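Local coordinates for protein MGS-MChE2 (Uncultured bacterium, PDB 5JD6) that probably hydrolyses ester bonds as an alpha/beta hydrolase esterase from a lagoon-sediment metagenome, using what looks like a serine-histidine-aspartate catalytic triad, at residues 26-31 with 54-59; 37-42 with 47-52; 68-73 with 97-102; 72-77 with 105-110; 110-115 with 247-252. All blocks are in the same frame, centred on the assembly; numbering follows the deposited sequence.

How the contacts relate
Contacts 2, 3 and 5 are buried, while contacts 1 and 4 are only partly so. Contact 2 packs helix 36-41 on strand 47-52, and contact 5 packs helix 238-252 on strand 108-113 of the same sheet. These two touch where Phe-249 meets Phe-42 and Tyr-47. Contacts 3 and 4 both use helix 66-80, and their centres lie about 7 Å apart. Contact 1 joins two loops and reaches contact 3 through Leu-56 and Phe-69. Contacts 1, 2 and 5 use aromatic side chains, with a ring pair across the segments in contact 2; contacts 3 and 4 are aliphatic, contact 4 with a lysine chain.

Contact 1. Residues 26-31 with 54-59; sequences HGLMGG and LPLYSM
Leu-28 and Tyr-57 both set CG anti to the carbonyl carbon, with chi1 of -64° and -57°, and this brings the leucine branch and the phenol end together. The two side chains cross at about a right angle. CD2 of Leu-28 does most of the touching. It lies 3.4 Å from OH of Tyr-57 and 3.9 Å from CZ of the same ring, which it meets obliquely. CD1 of Leu-28 is also close to that hydroxyl oxygen, at 3.8 Å. On its other contact, CD2 of Leu-28 rests 3.8 Å from CG of Leu-56. CB of Leu-56 also lies over one face of the Tyr-57 ring, toward its rim. An alanine in place of Leu-28 would probably take the methyl groups away from the Tyr-57 hydroxyl and from Leu-56, and open a gap between them. The contact joins the loop after strand 20-25 to the loop after strand 47-52. In alpha/beta hydrolases the first of these usually carries the oxyanion-hole region. Leu-28 lies near the probable nucleophile elbow without touching it. Helix 169-181 adds Ile-175 against Leu-28 and Thr-172 against Tyr-57. No hydrogen bond runs between 26-31 and 54-59 themselves, though His-26 NE2 makes a weak one to Glu-53. The contact of the two segments therefore rests on van der Waals packing, with a polar hydroxyl set against methyl groups.

Contact 2. Residues 37-42 with 47-52; sequences GVIDYF and YKVLIP
Phe-42 turns its ring edge toward the face of Tyr-47 in an offset edge-to-face pair. This is part of the beta-alpha-beta unit of strand 20-25, helix 36-41 and strand 47-52 in the alpha/beta hydrolase fold. The ring centroids are 5.8 Å apart and the planes stand at 73°. The helix and strand run nearly antiparallel, at 150°, with axes 8.7 Å apart. Tyr-47 N also gives a weak hydrogen bond to Phe-42 O, 3.1 Å long, across the short connection. The hydroxyl of Tyr-47 bonds to the backbone oxygen of Phe-254, near the C-terminus. An alanine at Tyr-47 would probably leave the Phe-42 edge without its facing ring and the Phe-254 oxygen without this bond. Further along the strand, Val-49 places CG2 beside the backbone N, anti to its carbonyl carbon (chi1 -178° for CG1). That methyl sits 4.2 Å from Phe-42 CB and also approaches Val-38 O. Helix 238-252 covers Phe-42 with Asn-242 and Leu-245. At the far end Ile-39 and Ile-51 cross at about a right angle, with Ile-39 CD1 3.6 Å from Ile-51 CD1.

Contact 3. Residues 68-73 with 97-102; sequences TFARYL and ALLATK
Leu-99 is the first residue of 97-102 to meet the other helix. Its CG lies 4.1 Å from Ala-70 CB, and CD2 stands almost as near the same methyl. CG of Leu-99 is anti to the backbone N (chi1 -175°), which carries the branch alongside Ala-70. Next comes Ala-100, level with Ala-70. Their CA atoms are 5.0 Å apart, and CB of Ala-70 is 4.1 Å from the backbone N of Ala-100. Two small residues thus let the helices approach closely. The axes pass at 8.6 Å and cross at -68°. Helix 92-103 follows the probable nucleophile elbow of the alpha/beta hydrolase fold, and helix 66-80 packs beside it on the sheet. The methyl of Ala-100 also receives Leu-73, whose CD2 comes to 3.6 Å from Ala-100 CB. Leu-73 reaches on to Val-23 and Leu-25 of strand 20-25. Thr-101 then turns its CB away from helix 66-80, and its side chain packs on Val-108 and Leu-111 of strand 108-113.

Contact 4. Residues 72-77 with 105-110; sequences YLKEFV and PEIVQA
Val-77 and Ile-107 form the apolar part of this contact, between helix 66-80 and the 3-10 turn that leads into strand 108-113 of the alpha/beta hydrolase sheet. Both point their CB atoms toward the other segment, and the two side chains lie alongside one another, pointing opposite ways. CG1 of Val-77 is anti to the backbone N (chi1 178°) and projects toward Ile-107. Val-77 also packs on Val-85, and the Ile-107 backbone bonds to Val-85 too, so strand 85-91 lies beside both residues. Lys-74 adds the aliphatic part of its chain. Its CD stands 4.3 Å from Ile-107 CG2, a loose approach. The charged interactions of Lys-74 lie with neighbours. Its NZ forms a salt bridge with Asp-78, and the side chain makes a cation-pi contact with Phe-104. Glu-106 carries the opposite charge, but Glu-106 OE2 stays 6.3 Å from Lys-74 NZ. The tightest touch between the segments is Val-77 CG1 to Ile-107 CG1, at 3.8 Å.

Contact 5. Residues 110-115 with 247-252; sequences ALVITG and EWFKER
Strand 110-113 and helix 247-252 keep their backbones well apart, with CA atoms 9.3 Å apart for Ala-110 and Phe-249 and 9.9 Å for Val-112 and Trp-248. Large side chains of the helix bridge that distance. Trp-248 makes the closer of the two approaches. With CG anti to the backbone N (chi1 -174°), its indole extends toward the strand and presents its six-membered edge to Ala-110. The methyl CB of Ala-110 lies near the ring plane, 3.8 Å from Trp-248 CH2 and 3.9 Å from CZ3. Arg-252 sets its CD over one face of the indole, toward the rim. Phe-249 meets Val-112 more loosely. Its CE1 is 4.3 Å from Val-112 CG2, which approaches the ring obliquely. Phe-254 joins the cluster by packing on Ala-110, Trp-248 and Phe-249. The contact packs the C-terminal helix of the alpha/beta hydrolase fold against one face of the central sheet. Helix 92-103 packs on the other face, against Leu-111 and Ile-113. The indole NE1 bonds to Asp-222. The buried tryptophan thus has its polar atom satisfied by an acid, while its carbon edge is left to pack on the strand.

Contact 1. Residues 26-31 with 54-59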
# COMPACT_ATOMS: atom_id res chain seq x y z
N HIS A 26 -3.29 2.17 2.23
CA HIS A 26 -3.92 3.03 1.24
C HIS A 26 -3.18 4.36 1.13
O HIS A 26 -2.33 4.67 1.97
CB HIS A 26 -5.39 3.26 1.60
CG HIS A 26 -5.59 4.12 2.81
ND1 HIS A 26 -6.20 5.36 2.75
CD2 HIS A 26 -5.25 3.93 4.11
CE1 HIS A 26 -6.23 5.89 3.97
NE2 HIS A 26 -5.66 5.04 4.80
N GLY A 27 -3.50 5.14 0.11
CA GLY A 27 -2.82 6.40 -0.13
C GLY A 27 -3.47 7.58 0.57
O GLY A 27 -4.16 7.41 1.59
N LEU A 28 -3.25 8.77 0.04
CA LEU A 28 -3.83 9.99 0.59
C LEU A 28 -5.30 10.15 0.20
O LEU A 28 -6.14 10.51 1.02
CB LEU A 28 -3.04 11.22 0.13
CG LEU A 28 -1.58 11.32 0.59
CD1 LEU A 28 -0.90 12.52 -0.05
CD2 LEU A 28 -1.50 11.39 2.11
N MET A 29 -5.59 9.88 -1.07
CA MET A 29 -6.96 9.90 -1.58
C MET A 29 -7.83 8.89 -0.85
O MET A 29 -9.04 9.05 -0.72
CB MET A 29 -6.96 9.62 -3.09
CG MET A 29 -8.01 8.61 -3.55
SD MET A 29 -8.04 8.34 -5.34
CE MET A 29 -9.24 7.02 -5.45
N GLY A 30 -7.17 7.84 -0.35
CA GLY A 30 -7.84 6.67 0.17
C GLY A 30 -8.86 6.82 1.27
O GLY A 30 -8.55 7.23 2.39
N GLY A 31 -10.11 6.49 0.94
CA GLY A 31 -11.07 6.07 1.93
C GLY A 31 -10.85 4.57 2.00
O GLY A 31 -10.04 4.04 1.25
N LEU A 54 -2.88 5.24 8.80
CA LEU A 54 -1.61 5.90 9.04
C LEU A 54 -1.82 7.35 9.46
O LEU A 54 -2.79 7.98 9.04
CB LEU A 54 -0.73 5.82 7.79
CG LEU A 54 -0.46 4.40 7.27
CD1 LEU A 54 0.51 4.44 6.10
CD2 LEU A 54 0.07 3.51 8.38
N PRO A 55 -0.92 7.87 10.30
CA PRO A 55 -0.98 9.26 10.74
C PRO A 55 -0.40 10.23 9.71
O PRO A 55 0.59 10.91 10.00
CB PRO A 55 -0.13 9.25 12.01
CG PRO A 55 0.88 8.18 11.76
CD PRO A 55 0.16 7.12 10.97
N LEU A 56 -1.00 10.28 8.53
CA LEU A 56 -0.50 11.12 7.44
C LEU A 56 -0.47 12.60 7.82
O LEU A 56 0.50 13.29 7.55
CB LEU A 56 -1.35 10.93 6.18
CG LEU A 56 -1.27 9.61 5.41
CD1 LEU A 56 0.14 9.02 5.47
CD2 LEU A 56 -2.28 8.61 5.94
N TYR A 57 -1.54 13.07 8.45
CA TYR A 57 -1.69 14.50 8.74
C TYR A 57 -1.75 14.81 10.23
O TYR A 57 -2.24 15.87 10.62
CB TYR A 57 -2.94 15.05 8.07
CG TYR A 57 -2.99 14.87 6.58
CD1 TYR A 57 -2.07 15.49 5.75
CD2 TYR A 57 -3.98 14.08 5.99
CE1 TYR A 57 -2.11 15.33 4.38
CE2 TYR A 57 -4.04 13.92 4.62
CZ TYR A 57 -3.10 14.54 3.82
OH TYR A 57 -3.15 14.38 2.45
N SER A 58 -1.25 13.91 11.06
CA SER A 58 -1.32 14.11 12.50
C SER A 58 0.05 14.16 13.20
O SER A 58 0.12 14.47 14.39
CB SER A 58 -2.17 13.01 13.14
OG SER A 58 -1.46 11.79 13.22
N MET A 59 1.08 13.82 12.45
CA MET A 59 2.40 13.55 12.93
C MET A 59 3.21 14.73 13.33
O MET A 59 4.24 15.04 12.76
CB MET A 59 3.16 12.76 11.85
CG MET A 59 3.07 11.26 11.94
SD MET A 59 3.19 10.81 13.64
CE MET A 59 4.85 10.22 13.76

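Contact 2. Residues 37-42 with 47-52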
# COMPACT_ATOMS: atom_id res chain seq x y z
N GLY A 37 -13.34 -4.83 -2.14
CA GLY A 37 -13.13 -6.04 -2.91
C GLY A 37 -12.20 -7.01 -2.21
O GLY A 37 -12.47 -8.21 -2.16
N VAL A 38 -11.11 -6.49 -1.67
CA VAL A 38 -10.14 -7.32 -0.96
C VAL A 38 -10.71 -7.78 0.39
O VAL A 38 -10.51 -8.93 0.80
CB VAL A 38 -8.81 -6.57 -0.73
CG1 VAL A 38 -7.84 -7.43 0.07
CG2 VAL A 38 -8.20 -6.17 -2.06
N ILE A 39 -11.43 -6.88 1.06
CA ILE A 39 -12.01 -7.17 2.37
C ILE A 39 -13.12 -8.23 2.28
O ILE A 39 -13.42 -8.90 3.27
CB ILE A 39 -12.59 -5.90 3.03
CG1 ILE A 39 -11.56 -4.77 3.02
CG2 ILE A 39 -13.01 -6.16 4.47
CD1 ILE A 39 -12.17 -3.40 3.24
N ASP A 40 -13.72 -8.39 1.11
CA ASP A 40 -14.80 -9.37 0.96
C ASP A 40 -14.29 -10.72 0.48
O ASP A 40 -14.87 -11.76 0.79
CB ASP A 40 -15.87 -8.84 0.00
CG ASP A 40 -16.82 -7.87 0.67
OD1 ASP A 40 -16.93 -7.90 1.91
OD2 ASP A 40 -17.45 -7.07 -0.05
N TYR A 41 -13.20 -10.70 -0.28
CA TYR A 41 -12.70 -11.91 -0.94
C TYR A 41 -11.77 -12.74 -0.05
O TYR A 41 -12.08 -13.88 0.28
CB TYR A 41 -11.98 -11.52 -2.23
CG TYR A 41 -11.49 -12.69 -3.05
CD1 TYR A 41 -12.34 -13.38 -3.90
CD2 TYR A 41 -10.16 -13.10 -2.98
CE1 TYR A 41 -11.89 -14.45 -4.66
CE2 TYR A 41 -9.70 -14.17 -3.74
CZ TYR A 41 -10.57 -14.83 -4.57
OH TYR A 41 -10.12 -15.90 -5.32
N PHE A 42 -10.64 -12.16 0.33
CA PHE A 42 -9.56 -12.90 0.98
C PHE A 42 -9.80 -13.42 2.41
O PHE A 42 -9.24 -14.46 2.77
CB PHE A 42 -8.30 -12.04 0.97
CG PHE A 42 -7.69 -11.91 -0.40
CD1 PHE A 42 -6.73 -12.81 -0.84
CD2 PHE A 42 -8.09 -10.90 -1.26
CE1 PHE A 42 -6.18 -12.70 -2.10
CE2 PHE A 42 -7.54 -10.78 -2.52
CZ PHE A 42 -6.58 -11.69 -2.94
N TYR A 47 -7.41 -15.77 4.83
CA TYR A 47 -6.48 -14.67 5.06
C TYR A 47 -7.03 -13.67 6.08
O TYR A 47 -8.24 -13.52 6.24
CB TYR A 47 -6.15 -13.95 3.75
CG TYR A 47 -5.38 -14.81 2.78
CD1 TYR A 47 -4.00 -14.89 2.85
CD2 TYR A 47 -6.03 -15.54 1.79
CE1 TYR A 47 -3.28 -15.67 1.96
CE2 TYR A 47 -5.33 -16.32 0.90
CZ TYR A 47 -3.95 -16.39 0.99
OH TYR A 47 -3.25 -17.17 0.10
N LYS A 48 -6.12 -12.98 6.75
CA LYS A 48 -6.48 -11.94 7.70
C LYS A 48 -6.19 -10.57 7.10
O LYS A 48 -5.04 -10.22 6.88
CB LYS A 48 -5.72 -12.13 9.01
CG LYS A 48 -6.32 -11.41 10.21
CD LYS A 48 -5.53 -11.76 11.46
CE LYS A 48 -6.20 -11.22 12.71
NZ LYS A 48 -5.38 -11.48 13.93
N VAL A 49 -7.24 -9.80 6.83
CA VAL A 49 -7.07 -8.49 6.22
C VAL A 49 -7.08 -7.38 7.26
O VAL A 49 -8.05 -7.23 8.01
CB VAL A 49 -8.16 -8.22 5.16
CG1 VAL A 49 -7.93 -6.87 4.51
CG2 VAL A 49 -8.17 -9.33 4.12
N LEU A 50 -6.00 -6.61 7.30
CA LEU A 50 -5.87 -5.51 8.25
C LEU A 50 -5.60 -4.20 7.52
O LEU A 50 -4.65 -4.11 6.73
CB LEU A 50 -4.74 -5.80 9.25
CG LEU A 50 -4.89 -7.05 10.11
CD1 LEU A 50 -3.58 -7.82 10.18
CD2 LEU A 50 -5.36 -6.67 11.50
N ILE A 51 -6.43 -3.20 7.77
CA ILE A 51 -6.24 -1.90 7.13
C ILE A 51 -6.05 -0.81 8.17
O ILE A 51 -7.02 -0.22 8.64
CB ILE A 51 -7.42 -1.54 6.22
CG1 ILE A 51 -7.82 -2.74 5.36
CG2 ILE A 51 -7.08 -0.34 5.34
CD1 ILE A 51 -8.92 -2.44 4.37
N PRO A 52 -4.79 -0.54 8.54
CA PRO A 52 -4.46 0.49 9.54
C PRO A 52 -4.54 1.90 8.97
O PRO A 52 -4.19 2.11 7.81
CB PRO A 52 -3.03 0.14 9.93
CG PRO A 52 -2.46 -0.48 8.71
CD PRO A 52 -3.59 -1.24 8.06

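Contact 3. Residues 68-73 with 97-102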
# COMPACT_ATOMS: atom_id res chain seq x y z
N THR A 68 8.77 7.95 8.51
CA THR A 68 7.97 7.91 9.72
C THR A 68 6.78 6.97 9.58
O THR A 68 6.48 6.18 10.48
CB THR A 68 7.46 9.31 10.11
OG1 THR A 68 8.57 10.13 10.49
CG2 THR A 68 6.48 9.23 11.26
N PHE A 69 6.11 7.05 8.43
CA PHE A 69 4.95 6.20 8.16
C PHE A 69 5.37 4.73 8.10
O PHE A 69 4.64 3.85 8.58
CB PHE A 69 4.28 6.61 6.85
CG PHE A 69 3.85 8.05 6.82
CD1 PHE A 69 3.38 8.67 7.97
CD2 PHE A 69 3.91 8.79 5.65
CE1 PHE A 69 2.98 10.00 7.95
CE2 PHE A 69 3.52 10.11 5.62
CZ PHE A 69 3.05 10.72 6.77
N ALA A 70 6.54 4.47 7.53
CA ALA A 70 7.08 3.12 7.45
C ALA A 70 7.34 2.55 8.84
O ALA A 70 7.01 1.40 9.12
CB ALA A 70 8.35 3.11 6.62
N ARG A 71 7.94 3.37 9.70
CA ARG A 71 8.21 2.95 11.08
C ARG A 71 6.92 2.79 11.87
O ARG A 71 6.84 1.98 12.79
CB ARG A 71 9.14 3.96 11.77
CG ARG A 71 10.60 3.84 11.34
CD ARG A 71 11.50 4.74 12.17
NE ARG A 71 11.34 6.15 11.81
CZ ARG A 71 12.04 6.76 10.85
NH1 ARG A 71 12.95 6.09 10.16
NH2 ARG A 71 11.82 8.04 10.59
N TYR A 72 5.90 3.57 11.51
CA TYR A 72 4.59 3.44 12.13
C TYR A 72 3.98 2.09 11.76
O TYR A 72 3.37 1.43 12.60
CB TYR A 72 3.66 4.58 11.69
CG TYR A 72 2.32 4.58 12.37
CD1 TYR A 72 2.11 5.33 13.52
CD2 TYR A 72 1.25 3.85 11.87
CE1 TYR A 72 0.88 5.35 14.16
CE2 TYR A 72 0.02 3.85 12.49
CZ TYR A 72 -0.17 4.61 13.64
OH TYR A 72 -1.39 4.62 14.26
N LEU A 73 4.15 1.70 10.51
CA LEU A 73 3.69 0.40 10.04
C LEU A 73 4.38 -0.72 10.79
O LEU A 73 3.75 -1.69 11.22
CB LEU A 73 3.92 0.25 8.53
CG LEU A 73 3.75 -1.17 7.99
CD1 LEU A 73 2.31 -1.63 8.13
CD2 LEU A 73 4.21 -1.26 6.54
N ALA A 97 4.93 0.89 1.87
CA ALA A 97 5.14 -0.55 1.92
C ALA A 97 6.54 -0.91 1.40
O ALA A 97 7.24 -1.72 2.01
CB ALA A 97 4.08 -1.27 1.11
N LEU A 98 6.92 -0.30 0.29
CA LEU A 98 8.25 -0.51 -0.29
C LEU A 98 9.35 -0.14 0.69
O LEU A 98 10.28 -0.93 0.92
CB LEU A 98 8.41 0.31 -1.57
CG LEU A 98 7.91 -0.34 -2.86
CD1 LEU A 98 7.49 0.72 -3.87
CD2 LEU A 98 8.99 -1.23 -3.46
N LEU A 99 9.26 1.05 1.27
CA LEU A 99 10.27 1.51 2.22
C LEU A 99 10.32 0.61 3.44
O LEU A 99 11.40 0.33 3.97
CB LEU A 99 9.99 2.96 2.64
CG LEU A 99 11.05 3.59 3.53
CD1 LEU A 99 12.44 3.44 2.92
CD2 LEU A 99 10.74 5.06 3.78
N ALA A 100 9.16 0.14 3.88
CA ALA A 100 9.08 -0.76 5.03
C ALA A 100 9.76 -2.09 4.73
O ALA A 100 10.45 -2.65 5.59
CB ALA A 100 7.63 -0.98 5.42
N THR A 101 9.58 -2.59 3.51
CA THR A 101 10.22 -3.83 3.09
C THR A 101 11.73 -3.65 2.98
O THR A 101 12.50 -4.59 3.19
CB THR A 101 9.67 -4.33 1.74
OG1 THR A 101 9.77 -3.28 0.77
CG2 THR A 101 8.21 -4.73 1.87
N LYS A 102 12.15 -2.44 2.64
CA LYS A 102 13.57 -2.10 2.58
C LYS A 102 14.18 -2.01 3.97
O LYS A 102 15.26 -2.55 4.23
CB LYS A 102 13.78 -0.78 1.83
CG LYS A 102 15.17 -0.20 1.99
CD LYS A 102 15.20 1.26 1.58
CE LYS A 102 16.42 1.97 2.15
NZ LYS A 102 16.24 3.45 2.19

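Contact 4. Residues 72-77 with 105-110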
# COMPACT_ATOMS: atom_id res chain seq x y z
N TYR A 72 5.90 3.57 11.51
CA TYR A 72 4.59 3.44 12.13
C TYR A 72 3.98 2.09 11.76
O TYR A 72 3.37 1.43 12.60
CB TYR A 72 3.66 4.58 11.69
CG TYR A 72 2.32 4.58 12.37
CD1 TYR A 72 2.11 5.33 13.52
CD2 TYR A 72 1.25 3.85 11.87
CE1 TYR A 72 0.88 5.35 14.16
CE2 TYR A 72 0.02 3.85 12.49
CZ TYR A 72 -0.17 4.61 13.64
OH TYR A 72 -1.39 4.62 14.26
N LEU A 73 4.15 1.70 10.51
CA LEU A 73 3.69 0.40 10.04
C LEU A 73 4.38 -0.72 10.79
O LEU A 73 3.75 -1.69 11.22
CB LEU A 73 3.92 0.25 8.53
CG LEU A 73 3.75 -1.17 7.99
CD1 LEU A 73 2.31 -1.63 8.13
CD2 LEU A 73 4.21 -1.26 6.54
N LYS A 74 5.70 -0.58 10.96
CA LYS A 74 6.49 -1.54 11.71
C LYS A 74 5.99 -1.64 13.15
O LYS A 74 5.87 -2.74 13.70
CB LYS A 74 7.97 -1.13 11.70
CG LYS A 74 8.89 -2.08 12.44
CD LYS A 74 8.84 -3.48 11.85
CE LYS A 74 10.01 -4.32 12.33
NZ LYS A 74 10.10 -4.36 13.81
N GLU A 75 5.69 -0.50 13.75
CA GLU A 75 5.16 -0.46 15.11
C GLU A 75 3.81 -1.17 15.19
O GLU A 75 3.49 -1.79 16.20
CB GLU A 75 5.04 0.98 15.60
CG GLU A 75 4.65 1.10 17.07
CD GLU A 75 4.51 2.54 17.52
OE1 GLU A 75 4.62 3.45 16.67
OE2 GLU A 75 4.29 2.76 18.73
N PHE A 76 3.03 -1.08 14.12
CA PHE A 76 1.72 -1.71 14.07
C PHE A 76 1.84 -3.23 14.00
O PHE A 76 1.14 -3.95 14.72
CB PHE A 76 0.91 -1.20 12.88
CG PHE A 76 -0.41 -1.89 12.70
CD1 PHE A 76 -1.44 -1.69 13.60
CD2 PHE A 76 -0.63 -2.74 11.62
CE1 PHE A 76 -2.66 -2.33 13.44
CE2 PHE A 76 -1.84 -3.38 11.45
CZ PHE A 76 -2.86 -3.17 12.36
N VAL A 77 2.72 -3.72 13.13
CA VAL A 77 2.93 -5.16 12.98
C VAL A 77 3.51 -5.75 14.26
O VAL A 77 3.09 -6.82 14.70
CB VAL A 77 3.86 -5.47 11.79
CG1 VAL A 77 4.09 -6.97 11.68
CG2 VAL A 77 3.27 -4.92 10.50
N PRO A 105 12.92 -6.06 6.15
CA PRO A 105 12.59 -7.17 5.24
C PRO A 105 12.20 -8.45 5.97
O PRO A 105 11.42 -9.25 5.44
CB PRO A 105 13.90 -7.37 4.47
CG PRO A 105 14.96 -6.90 5.40
CD PRO A 105 14.36 -5.75 6.15
N GLU A 106 12.72 -8.64 7.18
CA GLU A 106 12.47 -9.85 7.95
C GLU A 106 11.04 -9.92 8.48
O GLU A 106 10.60 -10.95 8.99
CB GLU A 106 13.46 -9.96 9.12
CG GLU A 106 13.56 -8.70 9.98
CD GLU A 106 14.52 -7.68 9.41
OE1 GLU A 106 15.43 -8.07 8.64
OE2 GLU A 106 14.38 -6.48 9.72
N ILE A 107 10.31 -8.81 8.35
CA ILE A 107 8.94 -8.75 8.85
C ILE A 107 7.94 -8.87 7.70
O ILE A 107 6.73 -8.95 7.93
CB ILE A 107 8.70 -7.43 9.64
CG1 ILE A 107 7.77 -7.68 10.83
CG2 ILE A 107 8.18 -6.32 8.72
CD1 ILE A 107 8.38 -8.56 11.90
N VAL A 108 8.44 -8.89 6.47
CA VAL A 108 7.59 -8.95 5.29
C VAL A 108 7.74 -10.26 4.52
O VAL A 108 8.80 -10.55 3.98
CB VAL A 108 7.88 -7.78 4.34
CG1 VAL A 108 6.98 -7.87 3.11
CG2 VAL A 108 7.69 -6.45 5.05
N GLN A 109 6.66 -11.04 4.48
CA GLN A 109 6.66 -12.31 3.75
C GLN A 109 6.57 -12.08 2.25
O GLN A 109 7.25 -12.75 1.47
CB GLN A 109 5.51 -13.20 4.22
CG GLN A 109 5.44 -14.55 3.52
CD GLN A 109 4.32 -15.42 4.04
OE1 GLN A 109 3.43 -14.96 4.75
NE2 GLN A 109 4.37 -16.70 3.70
N ALA A 110 5.73 -11.13 1.85
CA ALA A 110 5.57 -10.79 0.44
C ALA A 110 5.10 -9.35 0.30
O ALA A 110 4.51 -8.78 1.22
CB ALA A 110 4.60 -11.74 -0.23

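Contact 5. Residues 110-115 with 247-252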
# COMPACT_ATOMS: atom_id res chain seq x y z
N ALA A 110 5.73 -11.13 1.85
CA ALA A 110 5.57 -10.79 0.44
C ALA A 110 5.10 -9.35 0.30
O ALA A 110 4.51 -8.78 1.22
CB ALA A 110 4.60 -11.74 -0.23
N LEU A 111 5.35 -8.77 -0.87
CA LEU A 111 4.98 -7.38 -1.13
C LEU A 111 4.10 -7.28 -2.38
O LEU A 111 4.51 -7.68 -3.46
CB LEU A 111 6.23 -6.52 -1.30
CG LEU A 111 6.04 -5.07 -1.74
CD1 LEU A 111 5.20 -4.31 -0.73
CD2 LEU A 111 7.39 -4.40 -1.93
N VAL A 112 2.89 -6.75 -2.22
CA VAL A 112 2.00 -6.57 -3.35
C VAL A 112 1.85 -5.08 -3.67
O VAL A 112 1.49 -4.28 -2.80
CB VAL A 112 0.61 -7.18 -3.10
CG1 VAL A 112 -0.21 -7.17 -4.37
CG2 VAL A 112 0.75 -8.60 -2.55
N ILE A 113 2.14 -4.72 -4.91
CA ILE A 113 2.16 -3.33 -5.33
C ILE A 113 1.23 -3.08 -6.50
O ILE A 113 1.17 -3.88 -7.44
CB ILE A 113 3.59 -2.90 -5.71
CG1 ILE A 113 4.45 -2.78 -4.45
CG2 ILE A 113 3.59 -1.57 -6.45
CD1 ILE A 113 5.91 -2.62 -4.76
N THR A 114 0.50 -1.98 -6.44
CA THR A 114 -0.42 -1.61 -7.51
C THR A 114 -0.67 -0.11 -7.57
O THR A 114 -1.11 0.50 -6.59
CB THR A 114 -1.76 -2.37 -7.36
OG1 THR A 114 -2.75 -1.79 -8.22
CG2 THR A 114 -2.25 -2.37 -5.92
N GLY A 115 -0.37 0.48 -8.72
CA GLY A 115 -0.49 1.91 -8.92
C GLY A 115 0.17 2.71 -7.81
O GLY A 115 -0.45 3.59 -7.22
N GLU A 247 -4.14 -16.10 -7.24
CA GLU A 247 -3.37 -17.10 -7.98
C GLU A 247 -1.88 -16.96 -7.73
O GLU A 247 -1.15 -17.95 -7.72
CB GLU A 247 -3.66 -17.00 -9.48
CG GLU A 247 -4.81 -17.88 -9.94
CD GLU A 247 -4.58 -19.35 -9.64
OE1 GLU A 247 -3.41 -19.79 -9.66
OE2 GLU A 247 -5.57 -20.06 -9.37
N TRP A 248 -1.43 -15.73 -7.53
CA TRP A 248 -0.03 -15.48 -7.21
C TRP A 248 0.30 -16.06 -5.84
O TRP A 248 1.38 -16.60 -5.63
CB TRP A 248 0.28 -13.98 -7.26
CG TRP A 248 1.73 -13.66 -7.10
CD1 TRP A 248 2.71 -13.77 -8.05
CD2 TRP A 248 2.38 -13.19 -5.91
NE1 TRP A 248 3.92 -13.39 -7.52
CE2 TRP A 248 3.75 -13.03 -6.21
CE3 TRP A 248 1.94 -12.88 -4.62
CZ2 TRP A 248 4.67 -12.58 -5.28
CZ3 TRP A 248 2.86 -12.44 -3.69
CH2 TRP A 248 4.21 -12.29 -4.02
N PHE A 249 -0.64 -15.94 -4.91
CA PHE A 249 -0.49 -16.51 -3.58
C PHE A 249 -0.39 -18.03 -3.64
O PHE A 249 0.42 -18.63 -2.94
CB PHE A 249 -1.67 -16.11 -2.68
CG PHE A 249 -1.60 -14.70 -2.16
CD1 PHE A 249 -0.41 -13.99 -2.19
CD2 PHE A 249 -2.73 -14.08 -1.65
CE1 PHE A 249 -0.34 -12.70 -1.71
CE2 PHE A 249 -2.67 -12.78 -1.17
CZ PHE A 249 -1.47 -12.09 -1.20
N LYS A 250 -1.20 -18.64 -4.49
CA LYS A 250 -1.24 -20.09 -4.63
C LYS A 250 0.08 -20.65 -5.15
O LYS A 250 0.54 -21.70 -4.70
CB LYS A 250 -2.38 -20.51 -5.56
CG LYS A 250 -3.77 -20.19 -5.03
CD LYS A 250 -4.81 -20.30 -6.13
CE LYS A 250 -6.19 -19.96 -5.61
NZ LYS A 250 -7.18 -19.80 -6.71
N GLU A 251 0.68 -19.94 -6.10
CA GLU A 251 1.93 -20.38 -6.71
C GLU A 251 3.09 -20.40 -5.73
O GLU A 251 4.03 -21.18 -5.88
CB GLU A 251 2.30 -19.48 -7.89
CG GLU A 251 1.32 -19.52 -9.04
CD GLU A 251 1.72 -18.57 -10.15
OE1 GLU A 251 2.88 -18.11 -10.16
OE2 GLU A 251 0.87 -18.28 -11.01
N ARG A 252 3.02 -19.54 -4.72
CA ARG A 252 4.16 -19.33 -3.83
C ARG A 252 3.89 -19.76 -2.39
O ARG A 252 4.78 -19.66 -1.55
CB ARG A 252 4.57 -17.86 -3.85
CG ARG A 252 5.21 -17.42 -5.14
CD ARG A 252 5.63 -15.96 -5.06
NE ARG A 252 6.51 -15.58 -6.16
CZ ARG A 252 7.83 -15.62 -6.11
NH1 ARG A 252 8.44 -16.05 -5.01
NH2 ARG A 252 8.55 -15.25 -7.16